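Local atomic coordinates of cellulase (Bacillus sp. BG-CS10, PDB entry 5E09), a protein that hydrolyses internal beta-1,4-glucosidic bonds of cellulose, as a halophilic family 5 endoglucanase whose appended carbohydrate-binding module probably helps to hold the polysaccharide. Residues 142-147 with 188-193; 8-13 with 218-223. All blocks are in the same frame, centred on the assembly; numbering follows the deposited sequence.

Contact 1. Residues 142-147 with 188-193; sequences LMFESV and RPLVLP
NH1 of Arg188 donates to O of Leu142 at 2.9 Å and also to the backbone carbonyl of Ser139. The bond belongs to the start of this pairing of neighbouring parallel strands, 142-145 and 190-193, the fourth and fifth of the eight-stranded TIM barrel. O of Leu142 lies in the guanidinium plane, with the N-H pointing at it at 158°. NE is held by Asn185 and NH2 by the carbonyl of His138, so every nitrogen of this buried group has a partner and its rotation is probably fixed. To get there, the chain bends at chi3 (-48°), which turns NE off the line of the methylenes. CD settles over one face of the Phe144 ring, a CH-pi contact 3.7 Å from the centroid and only 15° off the normal. The ring's other neighbours include Trp128 and Phe174, the latter on helix 161-181 outside the barrel.

Beyond the arginine, the strands are laced by backbone bonds: a weak one from Phe144 N to Pro189 O, then Val191 N to Phe144 O at 2.7 Å and Ser146 N to Val191 O. Phe144 and Leu190 point to the helix-covered face, CB of the first against CD2 of the second. Glu145 and Val191 share the inner face. There their CB atoms come within 3.5 Å, while CG2 of Val191 also meets SE of the selenomethionine Met143. Glu145 takes its carboxylate onward into the barrel, where OE2 forms a salt bridge with NE of Arg59. Past the end of strand 142-145, OG of Ser146 bonds to Asn171 OD1 and lies 3.1 Å from CD of Pro193, whose CG comes within 3.3 Å of Val147 O.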
loop_
_atom_site.group_PDB
_atom_site.type_symbol
_atom_site.label_atom_id
_atom_site.label_comp_id
_atom_site.label_asym_id
_atom_site.label_seq_id
_atom_site.Cartn_x
_atom_site.Cartn_y
_atom_site.Cartn_z
ATOM N N LEU A 142 -7.727 24.007 1.546
ATOM C CA LEU A 142 -8.714 22.946 1.359
ATOM C C LEU A 142 -9.071 22.834 -0.125
ATOM O O LEU A 142 -9.416 23.825 -0.771
ATOM C CB LEU A 142 -9.965 23.206 2.198
ATOM C CG LEU A 142 -11.189 22.336 1.915
ATOM C CD1 LEU A 142 -10.932 20.892 2.325
ATOM C CD2 LEU A 142 -12.402 22.891 2.637
HETATM N N MSE A 143 -8.966 21.622 -0.657
HETATM C CA MSE A 143 -9.228 21.354 -2.064
HETATM C C MSE A 143 -10.243 20.220 -2.202
HETATM O O MSE A 143 -10.374 19.372 -1.310
HETATM C CB MSE A 143 -7.928 20.998 -2.786
HETATM C CG MSE A 143 -7.390 19.606 -2.437
HETATM SE SE MSE A 143 -5.492 19.425 -2.819
HETATM C CE MSE A 143 -4.801 20.203 -1.168
ATOM N N PHE A 144 -10.952 20.207 -3.327
ATOM C CA PHE A 144 -11.983 19.202 -3.595
ATOM C C PHE A 144 -11.550 18.260 -4.706
ATOM O O PHE A 144 -11.037 18.724 -5.725
ATOM C CB PHE A 144 -13.298 19.872 -4.007
ATOM C CG PHE A 144 -13.889 20.780 -2.970
ATOM C CD1 PHE A 144 -13.619 20.602 -1.620
ATOM C CD2 PHE A 144 -14.745 21.806 -3.346
ATOM C CE1 PHE A 144 -14.186 21.441 -0.664
ATOM C CE2 PHE A 144 -15.312 22.645 -2.396
ATOM C CZ PHE A 144 -15.030 22.460 -1.053
ATOM N N GLU A 145 -11.745 16.950 -4.529
ATOM C CA GLU A 145 -11.630 16.041 -5.672
ATOM C C GLU A 145 -12.984 15.411 -5.978
ATOM O O GLU A 145 -13.719 14.992 -5.076
ATOM C CB GLU A 145 -10.559 14.954 -5.469
ATOM C CG GLU A 145 -10.706 14.133 -4.239
ATOM C CD GLU A 145 -9.910 12.828 -4.267
ATOM O OE1 GLU A 145 -9.714 12.234 -5.351
ATOM O OE2 GLU A 145 -9.477 12.393 -3.181
ATOM N N SER A 146 -13.292 15.352 -7.270
ATOM C CA SER A 146 -14.644 15.074 -7.754
ATOM C C SER A 146 -15.222 13.752 -7.277
ATOM O O SER A 146 -16.342 13.713 -6.770
ATOM C CB SER A 146 -14.658 15.100 -9.278
ATOM O OG SER A 146 -13.781 14.114 -9.786
ATOM N N VAL A 147 -14.461 12.676 -7.451
ATOM C CA VAL A 147 -14.925 11.332 -7.119
ATOM C C VAL A 147 -13.736 10.378 -7.028
ATOM O O VAL A 147 -12.809 10.455 -7.835
ATOM C CB VAL A 147 -15.938 10.814 -8.167
ATOM C CG1 VAL A 147 -15.443 11.119 -9.583
ATOM C CG2 VAL A 147 -16.206 9.320 -7.992
ATOM N N ARG A 188 -10.480 27.949 -5.589
ATOM C CA ARG A 188 -10.157 26.723 -4.873
ATOM C C ARG A 188 -9.554 25.690 -5.826
ATOM O O ARG A 188 -10.111 25.424 -6.883
ATOM C CB ARG A 188 -11.400 26.148 -4.197
ATOM C CG ARG A 188 -11.098 24.958 -3.317
ATOM C CD ARG A 188 -12.292 24.556 -2.479
ATOM N NE ARG A 188 -12.923 25.690 -1.810
ATOM C CZ ARG A 188 -12.457 26.274 -0.709
ATOM N NH1 ARG A 188 -11.326 25.859 -0.146
ATOM N NH2 ARG A 188 -13.119 27.289 -0.175
ATOM N N PRO A 189 -8.391 25.127 -5.469
ATOM C CA PRO A 189 -7.818 24.055 -6.286
ATOM C C PRO A 189 -8.746 22.845 -6.368
ATOM O O PRO A 189 -9.353 22.443 -5.376
ATOM C CB PRO A 189 -6.519 23.723 -5.552
ATOM C CG PRO A 189 -6.137 25.027 -4.923
ATOM C CD PRO A 189 -7.438 25.614 -4.458
ATOM N N LEU A 190 -8.872 22.298 -7.568
ATOM C CA LEU A 190 -9.772 21.187 -7.824
ATOM C C LEU A 190 -8.963 19.999 -8.286
ATOM O O LEU A 190 -8.024 20.152 -9.056
ATOM C CB LEU A 190 -10.815 21.564 -8.872
ATOM C CG LEU A 190 -11.778 22.676 -8.468
ATOM C CD1 LEU A 190 -12.756 22.963 -9.603
ATOM C CD2 LEU A 190 -12.515 22.302 -7.190
ATOM N N VAL A 191 -9.320 18.816 -7.809
ATOM C CA VAL A 191 -8.540 17.628 -8.099
ATOM C C VAL A 191 -9.381 16.659 -8.929
ATOM O O VAL A 191 -10.470 16.265 -8.519
ATOM C CB VAL A 191 -8.051 16.954 -6.793
ATOM C CG1 VAL A 191 -7.247 15.707 -7.100
ATOM C CG2 VAL A 191 -7.226 17.925 -5.960
ATOM N N LEU A 192 -8.886 16.294 -10.106
ATOM C CA LEU A 192 -9.642 15.450 -11.024
ATOM C C LEU A 192 -8.939 14.129 -11.276
ATOM O O LEU A 192 -7.724 14.093 -11.505
ATOM C CB LEU A 192 -9.871 16.167 -12.350
ATOM C CG LEU A 192 -10.532 17.537 -12.264
ATOM C CD1 LEU A 192 -10.535 18.209 -13.636
ATOM C CD2 LEU A 192 -11.943 17.392 -11.709
ATOM N N PRO A 193 -9.704 13.034 -11.238
ATOM C CA PRO A 193 -9.170 11.687 -11.443
ATOM C C PRO A 193 -9.209 11.210 -12.894
ATOM O O PRO A 193 -10.097 11.598 -13.656
ATOM C CB PRO A 193 -10.094 10.829 -10.583
ATOM C CG PRO A 193 -11.418 11.543 -10.673
ATOM C CD PRO A 193 -11.111 13.010 -10.801
#

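Contact 2. Residues 8-13 with 218-223; sequences TDIQSY and NLIATV
The CA atoms of Ile10 and Asn218 lie 5.9 Å apart where the first turn of helix 9-15 approaches the beginning of strand 219-225. The short helical segment passes the strand with its axis 9.4 Å away, and their N-to-C directions differ by 47°. This is the bottom of the TIM barrel, the end at which the strands start, and the helix precedes the first strand of the barrel in sequence.

That first turn is closed by a capping box. Thr8 is the N-cap: its OG1 accepts a weak bond from Gln11 N, and OE1 of Gln11 returns the favour by accepting Thr8 N at 3.2 Å, in the carbonyl plane and on a lone pair. Ile10 faces the strand from this turn. Its CG1 is anti to the backbone N (chi1 -165°), and from there it touches both CG1 of Ile220, at 4.2 Å, and the carbonyl oxygen of Leu219. CD1 reaches further along the strand's lead-in, to CA and OD1 of Asn218. One turn on, CE1 of Tyr13 meets CD1 of Ile220 at 4.3 Å. The Tyr13 hydroxyl looks to His140 O, and its ring meets that of Tyr97 edge to face. Pro189, next to the fifth strand, packs against both Ile10 and Tyr13.

An alanine in place of Ile10 would take away CG1, CG2 and CD1, and would probably open a gap between the helix and Asn218 and Ile220. Every touch across this contact is a van der Waals one, so helix and strand are joined here mainly by the apolar packing of Ile10 and Tyr13, with the oxygens of Leu219 and Asn218 only brushed by carbons, while Thr8 and Gln11 bond to each other at the helix start.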
loop_
_atom_site.group_PDB
_atom_site.type_symbol
_atom_site.label_atom_id
_atom_site.label_comp_id
_atom_site.label_asym_id
_atom_site.label_seq_id
_atom_site.Cartn_x
_atom_site.Cartn_y
_atom_site.Cartn_z
ATOM N N THR A 8 4.737 27.649 -11.621
ATOM C CA THR A 8 3.465 28.348 -11.424
ATOM C C THR A 8 2.958 28.217 -9.991
ATOM O O THR A 8 3.508 27.454 -9.198
ATOM C CB THR A 8 2.369 27.830 -12.379
ATOM O OG1 THR A 8 2.038 26.476 -12.044
ATOM C CG2 THR A 8 2.839 27.904 -13.829
ATOM N N ASP A 9 1.904 28.964 -9.671
ATOM C CA ASP A 9 1.321 28.950 -8.329
ATOM C C ASP A 9 0.733 27.597 -7.938
ATOM O O ASP A 9 0.869 27.176 -6.791
ATOM C CB ASP A 9 0.235 30.022 -8.197
ATOM C CG ASP A 9 0.794 31.429 -8.225
ATOM O OD1 ASP A 9 1.983 31.600 -8.570
ATOM O OD2 ASP A 9 0.035 32.368 -7.900
ATOM N N ILE A 10 0.056 26.934 -8.872
ATOM C CA ILE A 10 -0.597 25.673 -8.548
ATOM C C ILE A 10 0.441 24.554 -8.395
ATOM O O ILE A 10 0.267 23.639 -7.584
ATOM C CB ILE A 10 -1.665 25.294 -9.606
ATOM C CG1 ILE A 10 -2.573 24.186 -9.072
ATOM C CG2 ILE A 10 -1.032 24.932 -10.953
ATOM C CD1 ILE A 10 -3.342 24.579 -7.826
ATOM N N GLN A 11 1.537 24.650 -9.144
ATOM C CA GLN A 11 2.626 23.690 -9.027
ATOM C C GLN A 11 3.332 23.818 -7.676
ATOM O O GLN A 11 3.775 22.820 -7.094
ATOM C CB GLN A 11 3.637 23.875 -10.159
ATOM C CG GLN A 11 3.175 23.400 -11.525
ATOM C CD GLN A 11 4.253 23.553 -12.590
ATOM O OE1 GLN A 11 4.817 24.636 -12.773
ATOM N NE2 GLN A 11 4.548 22.464 -13.297
ATOM N N SER A 12 3.438 25.051 -7.186
ATOM C CA SER A 12 4.064 25.316 -5.894
ATOM C C SER A 12 3.130 24.918 -4.761
ATOM O O SER A 12 3.560 24.396 -3.734
ATOM C CB SER A 12 4.446 26.794 -5.772
ATOM O OG SER A 12 5.454 27.126 -6.707
ATOM N N TYR A 13 1.849 25.199 -4.962
ATOM C CA TYR A 13 0.785 24.725 -4.097
ATOM C C TYR A 13 0.910 23.215 -3.896
ATOM O O TYR A 13 0.986 22.741 -2.761
ATOM C CB TYR A 13 -0.571 25.094 -4.706
ATOM C CG TYR A 13 -1.798 24.695 -3.909
ATOM C CD1 TYR A 13 -2.352 23.425 -4.043
ATOM C CD2 TYR A 13 -2.428 25.596 -3.060
ATOM C CE1 TYR A 13 -3.479 23.056 -3.340
ATOM C CE2 TYR A 13 -3.561 25.234 -2.347
ATOM C CZ TYR A 13 -4.083 23.957 -2.492
ATOM O OH TYR A 13 -5.215 23.565 -1.802
ATOM N N ASN A 218 -6.184 26.434 -11.834
ATOM C CA ASN A 218 -6.152 25.817 -10.510
ATOM C C ASN A 218 -6.662 24.381 -10.488
ATOM O O ASN A 218 -7.540 24.035 -9.700
ATOM C CB ASN A 218 -6.958 26.673 -9.533
ATOM C CG ASN A 218 -6.308 28.029 -9.276
ATOM O OD1 ASN A 218 -5.121 28.112 -8.956
ATOM N ND2 ASN A 218 -7.080 29.095 -9.441
ATOM N N LEU A 219 -6.096 23.548 -11.353
ATOM C CA LEU A 219 -6.531 22.165 -11.486
ATOM C C LEU A 219 -5.365 21.204 -11.250
ATOM O O LEU A 219 -4.226 21.486 -11.617
ATOM C CB LEU A 219 -7.150 21.932 -12.869
ATOM C CG LEU A 219 -8.440 22.697 -13.210
ATOM C CD1 LEU A 219 -8.906 22.374 -14.623
ATOM C CD2 LEU A 219 -9.547 22.405 -12.215
ATOM N N ILE A 220 -5.667 20.069 -10.627
ATOM C CA ILE A 220 -4.670 19.073 -10.267
ATOM C C ILE A 220 -5.110 17.695 -10.739
ATOM O O ILE A 220 -6.247 17.298 -10.514
ATOM C CB ILE A 220 -4.441 19.027 -8.743
ATOM C CG1 ILE A 220 -4.096 20.420 -8.204
ATOM C CG2 ILE A 220 -3.361 18.016 -8.395
ATOM C CD1 ILE A 220 -4.379 20.579 -6.726
ATOM N N ALA A 221 -4.217 16.973 -11.403
ATOM C CA ALA A 221 -4.500 15.606 -11.819
ATOM C C ALA A 221 -4.210 14.653 -10.667
ATOM O O ALA A 221 -3.261 14.866 -9.920
ATOM C CB ALA A 221 -3.671 15.237 -13.044
ATOM N N THR A 222 -5.020 13.613 -10.505
ATOM C CA THR A 222 -4.693 12.624 -9.493
ATOM C C THR A 222 -4.753 11.192 -9.999
ATOM O O THR A 222 -5.637 10.819 -10.777
ATOM C CB THR A 222 -5.603 12.735 -8.260
ATOM O OG1 THR A 222 -5.195 11.759 -7.294
ATOM C CG2 THR A 222 -7.070 12.507 -8.617
ATOM N N VAL A 223 -3.793 10.391 -9.551
ATOM C CA VAL A 223 -3.814 8.967 -9.864
ATOM C C VAL A 223 -3.479 8.170 -8.611
ATOM O O VAL A 223 -3.046 8.736 -7.602
ATOM C CB VAL A 223 -2.835 8.600 -11.003
ATOM C CG1 VAL A 223 -3.347 9.130 -12.334
ATOM C CG2 VAL A 223 -1.436 9.128 -10.720
#

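Overall arrangement
Contacts 1 and 2 have centres 10 Å apart and share one sheet, since strand 190-193 pairs with 142-145 on one edge and with 219-225 on the other. Leu190 O to Ile220 N, 2.8 Å, and Ile220 O to Leu192 N, 2.9 Å, are probable hydrogen bonds that stitch them together. At the strand-start end, Tyr13 bridges the two: its CZ lies 3.4 Å from CG of Pro189, and its OH is equally close to CE of Met143. In family 5 enzymes, the catalytic glutamates sit at the C-terminal ends of strands four and seven, so contact 1 probably leads up toward the substrate cleft, whereas contact 2 lies at the strand-start end.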